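Side-chain contacts in N-terminus Plasma serine protease inhibitor (Homo sapiens, PDB 3DY0), which inhibits serine proteases in a heparin-dependent manner, trapping them irreversibly after they cleave its reactive centre loop: residues Phe122-Asn125 with Gly131-Lys134; Val149-Asn154 with Ala327-Thr332. One frame throughout, in Å; residues are numbered along the deposited sequence. Where two conformers were deposited one is given.

Interaction 1 of 2, residues Phe122-Asn125 with Gly131-Lys134; sequences FPTN and GAMK
Thr124 and Ala132 meet methyl to methyl, with Thr124 CG2 lying 3.8 Å from Ala132 CB. The threonine methyl arrives end-on, its CB-CG2 bond aimed almost straight at the alanine, whereas Ala132 receives it on the flank of its CA-CB bond. This aim follows from the first torsion of Thr124: CG2 stands anti to the backbone N and reaches across to the helix, and OG1 lies beside that N, turned off the line between the two methyls. The hydroxyl is not wasted, because it is hydrogen-bonded to Gln135 OE1, three residues beyond Ala132 on helix 129-143. The same amide uses NE2 to hold Pro123 O, and the end of strand 120-123 is thus gripped at two points by one glutamine.

Asn125 contributes through its main chain, its carbonyl O passing 4.1 Å from Ala132 CB in plain van der Waals contact. Its side chain reaches forward along the chain, where OD1 accepts a hydrogen bond from Arg127 N in the short connection into the helix. The CA atoms of Asn125 and Ala132 are 6.3 Å apart, a spacing that suits a residue as small as alanine on the helical side. Ala132 also touches Phe126 and Leu155, and Thr124 packs on Phe98 of the neighbouring strand 90-99.

In the serpin fold this is where the edge strand of the central sheet gives way to the helix that crosses the sheet's face. Only 85 Å² is buried, with no hydrogen bond between the two segments themselves. The chemistry implies a division of labour within Thr124: its methyl supplies nonpolar fit against Ala132, and the directional hold comes from its hydroxyl through Gln135.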
ATOM      1  N   PHE A 122       5.093  20.474  10.170  1.00 22.54           N
ATOM      2  CA  PHE A 122       4.455  20.884  11.411  1.00 21.87           C
ATOM      3  C   PHE A 122       5.318  20.683  12.648  1.00 19.69           C
ATOM      4  O   PHE A 122       5.972  19.654  12.805  1.00 21.79           O
ATOM      5  CB  PHE A 122       3.146  20.114  11.600  1.00 21.47           C
ATOM      6  CG  PHE A 122       2.239  20.155  10.407  1.00 23.28           C
ATOM      7  CD1 PHE A 122       1.712  21.361   9.959  1.00 24.82           C
ATOM      8  CD2 PHE A 122       1.906  18.986   9.732  1.00 24.27           C
ATOM      9  CE1 PHE A 122       0.863  21.402   8.854  1.00 26.40           C
ATOM     10  CE2 PHE A 122       1.059  19.015   8.628  1.00 25.79           C
ATOM     11  CZ  PHE A 122       0.536  20.227   8.187  1.00 26.39           C
ATOM     12  N   PRO A 123       5.340  21.683  13.540  1.00 17.92           N
ATOM     13  CA  PRO A 123       6.128  21.585  14.770  1.00 18.20           C
ATOM     14  C   PRO A 123       5.421  20.604  15.706  1.00 16.58           C
ATOM     15  O   PRO A 123       4.194  20.585  15.764  1.00 18.24           O
ATOM     16  CB  PRO A 123       6.099  23.013  15.310  1.00 17.47           C
ATOM     17  CG  PRO A 123       5.968  23.846  14.058  1.00 20.25           C
ATOM     18  CD  PRO A 123       4.931  23.074  13.288  1.00 17.78           C
ATOM     19  N   THR A 124       6.190  19.793  16.422  1.00 17.48           N
ATOM     20  CA  THR A 124       5.615  18.813  17.341  1.00 18.45           C
ATOM     21  C   THR A 124       6.435  18.687  18.617  1.00 18.66           C
ATOM     22  O   THR A 124       7.663  18.630  18.575  1.00 20.34           O
ATOM     23  CB  THR A 124       5.532  17.414  16.682  1.00 18.12           C
ATOM     24  OG1 THR A 124       4.657  17.469  15.549  1.00 19.42           O
ATOM     25  CG2 THR A 124       5.010  16.380  17.676  1.00 18.22           C
ATOM     26  N   ASN A 125       5.749  18.649  19.755  1.00 19.99           N
ATOM     27  CA  ASN A 125       6.429  18.492  21.031  1.00 19.96           C
ATOM     28  C   ASN A 125       6.395  17.014  21.397  1.00 19.04           C
ATOM     29  O   ASN A 125       5.450  16.544  22.032  1.00 18.66           O
ATOM     30  CB  ASN A 125       5.742  19.319  22.119  1.00 21.09           C
ATOM     31  CG  ASN A 125       6.254  18.986  23.502  1.00 21.38           C
ATOM     32  OD1 ASN A 125       7.421  18.633  23.670  1.00 23.20           O
ATOM     33  ND2 ASN A 125       5.388  19.104  24.504  1.00 25.59           N
ATOM     34  N   GLY A 131       0.284  13.896  23.529  1.00 16.25           N
ATOM     35  CA  GLY A 131      -0.093  15.005  22.674  1.00 15.52           C
ATOM     36  C   GLY A 131       0.413  14.842  21.254  1.00 14.66           C
ATOM     37  O   GLY A 131      -0.269  15.228  20.307  1.00 15.39           O
ATOM     38  N   ALA A 132       1.606  14.276  21.105  1.00 15.82           N
ATOM     39  CA  ALA A 132       2.193  14.064  19.783  1.00 15.45           C
ATOM     40  C   ALA A 132       1.367  13.040  19.012  1.00 16.50           C
ATOM     41  O   ALA A 132       1.091  13.217  17.822  1.00 15.03           O
ATOM     42  CB  ALA A 132       3.634  13.585  19.917  1.00 15.45           C
ATOM     43  N   MET A 133       0.972  11.967  19.691  1.00 16.07           N
ATOM     44  CA  MET A 133       0.167  10.938  19.047  1.00 15.28           C
ATOM     45  C   MET A 133      -1.179  11.494  18.617  1.00 15.54           C
ATOM     46  O   MET A 133      -1.668  11.183  17.531  1.00 13.60           O
ATOM     47  CB  MET A 133      -0.052   9.743  19.982  1.00 16.58           C
ATOM     48  CG  MET A 133       1.158   8.842  20.146  1.00 17.16           C
ATOM     49  SD  MET A 133       0.728   7.255  20.898  1.00 19.45           S
ATOM     50  CE  MET A 133       0.593   7.759  22.624  1.00 18.63           C
ATOM     51  N   LYS A 134      -1.788  12.320  19.463  1.00 14.02           N
ATOM     52  CA  LYS A 134      -3.078  12.894  19.123  1.00 15.57           C
ATOM     53  C   LYS A 134      -2.958  13.797  17.899  1.00 15.49           C
ATOM     54  O   LYS A 134      -3.772  13.723  16.979  1.00 15.52           O
ATOM     55  CB  LYS A 134      -3.640  13.691  20.303  1.00 17.98           C
ATOM     56  CG  LYS A 134      -4.992  14.325  20.016  1.00 20.65           C
ATOM     57  CD  LYS A 134      -5.529  15.052  21.237  1.00 23.17           C
ATOM     58  CE  LYS A 134      -6.869  15.697  20.947  1.00 26.73           C
ATOM     59  NZ  LYS A 134      -6.771  16.695  19.847  1.00 28.86           N
TER

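Interaction 2 of 2, residues Val149-Asn154 with Ala327-Thr332; sequences VDLLKN and AAATGT
The flat groups here are the peptide units of strand 327-332, and Leu151 lies over one face of two of them. Its methyl CD2 stands above the plane of the Thr330-Gly331 peptide, almost directly over Gly331 N at 4.1 Å. Its other methyl, CD1, sits above the plane of the preceding peptide, 3.9 Å from Ala329 O. Ala329 CB rises on this same face and meets Leu151 CD2 at 4.0 Å. The edges are occupied by main-chain hydrogen bonding to the two flanking strands: Ala329 and Gly331 pair with Lys314 and Val312, Ala328 and Thr330 with Ile167 and Asn165. Ala328 and Thr330 send their side chains away from Leu151. Thr330 OG1 is hydrogen-bonded there to Ser35 OG and His313 ND1, and Ala328 packs on an aromatic side chain of the bound peptide.

A strand placed between 159-172 and 307-319, antiparallel to both, is what cleaved serpins are known for: the loop N-terminal to the cut has entered the central sheet as a new strand. Small residues suit that insertion. Gly331 brings no side chain to the face that Leu151 covers, and Ala329 brings one methyl.

Leu151 belongs to the loop leading out of helix 129-143, and its CG, anti to the backbone N (chi1 175°), carries both methyls down to the strand. Val140 of the helix touches both Leu151 and Ala329. Leu152 N is held by Asn137 OD1, while its side chain packs on Ile136 and Ile162. On the exposed side of the loop, the extended chain of Lys153 lies back along the loop and turns at its last torsion, so that NZ donates to Asp150 O at 2.8 Å, with a C=O...N angle of 142° and NZ tilted 19° from the carbonyl plane.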
ATOM      1  N   VAL A 149      -7.324   5.170  11.730  0.50 15.95           N
ATOM      2  CA  VAL A 149      -7.364   5.727  13.074  0.50 17.79           C
ATOM      3  C   VAL A 149      -6.272   5.126  13.950  0.50 17.86           C
ATOM      4  O   VAL A 149      -5.938   3.947  13.827  0.50 18.85           O
ATOM      5  CB  VAL A 149      -8.738   5.476  13.739  0.50 18.91           C
ATOM      6  CG1 VAL A 149      -9.839   6.122  12.911  0.50 19.80           C
ATOM      7  CG2 VAL A 149      -8.985   3.985  13.881  0.50 20.19           C
ATOM      8  N   ASP A 150      -5.718   5.951  14.830  1.00 18.34           N
ATOM      9  CA  ASP A 150      -4.660   5.522  15.738  1.00 18.70           C
ATOM     10  C   ASP A 150      -3.457   4.879  15.047  1.00 16.73           C
ATOM     11  O   ASP A 150      -3.000   3.811  15.452  1.00 15.82           O
ATOM     12  CB  ASP A 150      -5.235   4.554  16.775  1.00 22.22           C
ATOM     13  CG  ASP A 150      -6.237   5.220  17.704  1.00 25.30           C
ATOM     14  OD1 ASP A 150      -6.929   4.496  18.449  1.00 29.29           O
ATOM     15  OD2 ASP A 150      -6.331   6.466  17.695  1.00 27.38           O
ATOM     16  N   LEU A 151      -2.933   5.528  14.012  1.00 14.93           N
ATOM     17  CA  LEU A 151      -1.773   4.990  13.313  1.00 14.49           C
ATOM     18  C   LEU A 151      -0.659   4.720  14.322  1.00 13.95           C
ATOM     19  O   LEU A 151      -0.028   3.663  14.308  1.00 15.38           O
ATOM     20  CB  LEU A 151      -1.260   5.984  12.267  1.00 13.37           C
ATOM     21  CG  LEU A 151       0.040   5.561  11.573  1.00 13.72           C
ATOM     22  CD1 LEU A 151      -0.211   4.326  10.705  1.00 14.04           C
ATOM     23  CD2 LEU A 151       0.563   6.707  10.725  1.00 14.18           C
ATOM     24  N   LEU A 152      -0.432   5.691  15.201  1.00 15.65           N
ATOM     25  CA  LEU A 152       0.605   5.595  16.218  1.00 16.65           C
ATOM     26  C   LEU A 152       0.058   5.129  17.565  1.00 16.87           C
ATOM     27  O   LEU A 152      -0.948   5.643  18.049  1.00 17.75           O
ATOM     28  CB  LEU A 152       1.280   6.959  16.403  1.00 15.43           C
ATOM     29  CG  LEU A 152       1.899   7.604  15.160  1.00 16.64           C
ATOM     30  CD1 LEU A 152       2.370   9.012  15.493  1.00 15.98           C
ATOM     31  CD2 LEU A 152       3.052   6.755  14.658  1.00 18.77           C
ATOM     32  N   LYS A 153       0.730   4.150  18.162  1.00 18.70           N
ATOM     33  CA  LYS A 153       0.338   3.627  19.466  1.00 21.36           C
ATOM     34  C   LYS A 153       1.553   3.514  20.378  1.00 22.62           C
ATOM     35  O   LYS A 153       2.615   3.068  19.954  1.00 23.04           O
ATOM     36  CB  LYS A 153      -0.324   2.251  19.321  1.00 21.10           C
ATOM     37  CG  LYS A 153      -1.710   2.291  18.704  1.00 24.42           C
ATOM     38  CD  LYS A 153      -2.332   0.904  18.657  1.00 26.07           C
ATOM     39  CE  LYS A 153      -3.744   0.949  18.093  1.00 28.13           C
ATOM     40  NZ  LYS A 153      -3.762   1.429  16.683  1.00 28.77           N
ATOM     41  N   ASN A 154       1.380   3.927  21.632  1.00 25.34           N
ATOM     42  CA  ASN A 154       2.437   3.878  22.638  1.00 28.79           C
ATOM     43  C   ASN A 154       3.760   4.419  22.091  1.00 28.71           C
ATOM     44  O   ASN A 154       4.799   3.763  22.180  1.00 28.47           O
ATOM     45  CB  ASN A 154       2.613   2.438  23.131  1.00 31.86           C
ATOM     46  CG  ASN A 154       3.373   2.359  24.441  1.00 34.72           C
ATOM     47  OD1 ASN A 154       3.033   3.038  25.411  1.00 36.67           O
ATOM     48  ND2 ASN A 154       4.399   1.519  24.480  1.00 37.93           N
ATOM     49  N   ALA A 327      -7.669   2.945   2.150  1.00  8.56           N
ATOM     50  CA  ALA A 327      -6.805   3.988   2.666  1.00  9.08           C
ATOM     51  C   ALA A 327      -5.623   3.364   3.363  1.00  8.37           C
ATOM     52  O   ALA A 327      -5.660   2.202   3.745  1.00  8.12           O
ATOM     53  CB  ALA A 327      -7.570   4.868   3.639  1.00  8.46           C
ATOM     54  N   ALA A 328      -4.566   4.147   3.522  1.00  8.52           N
ATOM     55  CA  ALA A 328      -3.378   3.662   4.196  1.00  7.49           C
ATOM     56  C   ALA A 328      -2.503   4.835   4.602  1.00  8.05           C
ATOM     57  O   ALA A 328      -2.648   5.947   4.092  1.00  9.01           O
ATOM     58  CB  ALA A 328      -2.591   2.722   3.277  1.00  9.16           C
ATOM     59  N   ALA A 329      -1.603   4.577   5.540  1.00  6.62           N
ATOM     60  CA  ALA A 329      -0.671   5.594   5.982  1.00  6.99           C
ATOM     61  C   ALA A 329       0.587   4.882   6.440  1.00  7.11           C
ATOM     62  O   ALA A 329       0.532   3.741   6.911  1.00  8.05           O
ATOM     63  CB  ALA A 329      -1.265   6.421   7.127  1.00  9.08           C
ATOM     64  N   THR A 330       1.720   5.550   6.270  1.00  7.48           N
ATOM     65  CA  THR A 330       3.006   5.005   6.678  1.00  8.60           C
ATOM     66  C   THR A 330       3.665   6.070   7.545  1.00  9.51           C
ATOM     67  O   THR A 330       3.772   7.225   7.137  1.00  9.25           O
ATOM     68  CB  THR A 330       3.904   4.712   5.458  1.00  8.92           C
ATOM     69  OG1 THR A 330       3.240   3.787   4.590  1.00  7.38           O
ATOM     70  CG2 THR A 330       5.235   4.116   5.898  1.00 10.11           C
ATOM     71  N   GLY A 331       4.064   5.681   8.753  1.00  8.25           N
ATOM     72  CA  GLY A 331       4.713   6.615   9.652  1.00  9.20           C
ATOM     73  C   GLY A 331       6.136   6.168   9.897  1.00  8.29           C
ATOM     74  O   GLY A 331       6.367   5.096  10.459  1.00  8.78           O
ATOM     75  N   THR A 332       7.094   6.975   9.451  1.00  8.27           N
ATOM     76  CA  THR A 332       8.507   6.661   9.626  1.00  7.83           C
ATOM     77  C   THR A 332       8.998   7.474  10.818  1.00  9.54           C
ATOM     78  O   THR A 332       9.031   8.704  10.774  1.00  9.13           O
ATOM     79  CB  THR A 332       9.303   7.013   8.360  1.00  9.70           C
ATOM     80  OG1 THR A 332       8.800   6.240   7.260  1.00  9.38           O
ATOM     81  CG2 THR A 332      10.774   6.706   8.548  1.00 10.59           C
TER

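How the interactions relate
Helix 129-143 links the two contacts, whose centres are 14 Å apart. Near its start it packs against the end of the edge strand in interaction 1; further along, Asn137 and Val140 lie beside Leu151 in interaction 2. The segments also touch directly, because Met133, on another side of the helix from Ala132, places SD 3.5 Å from Asn154 N and 3.7 Å from Leu152 O. Both contacts reach the same central sheet, interaction 1 at its edge strand and interaction 2 at the inserted reactive-loop strand. The glycan-pocket residues Asn213, Lys249 and Lys253 belong to neither contact, and both are structural packing.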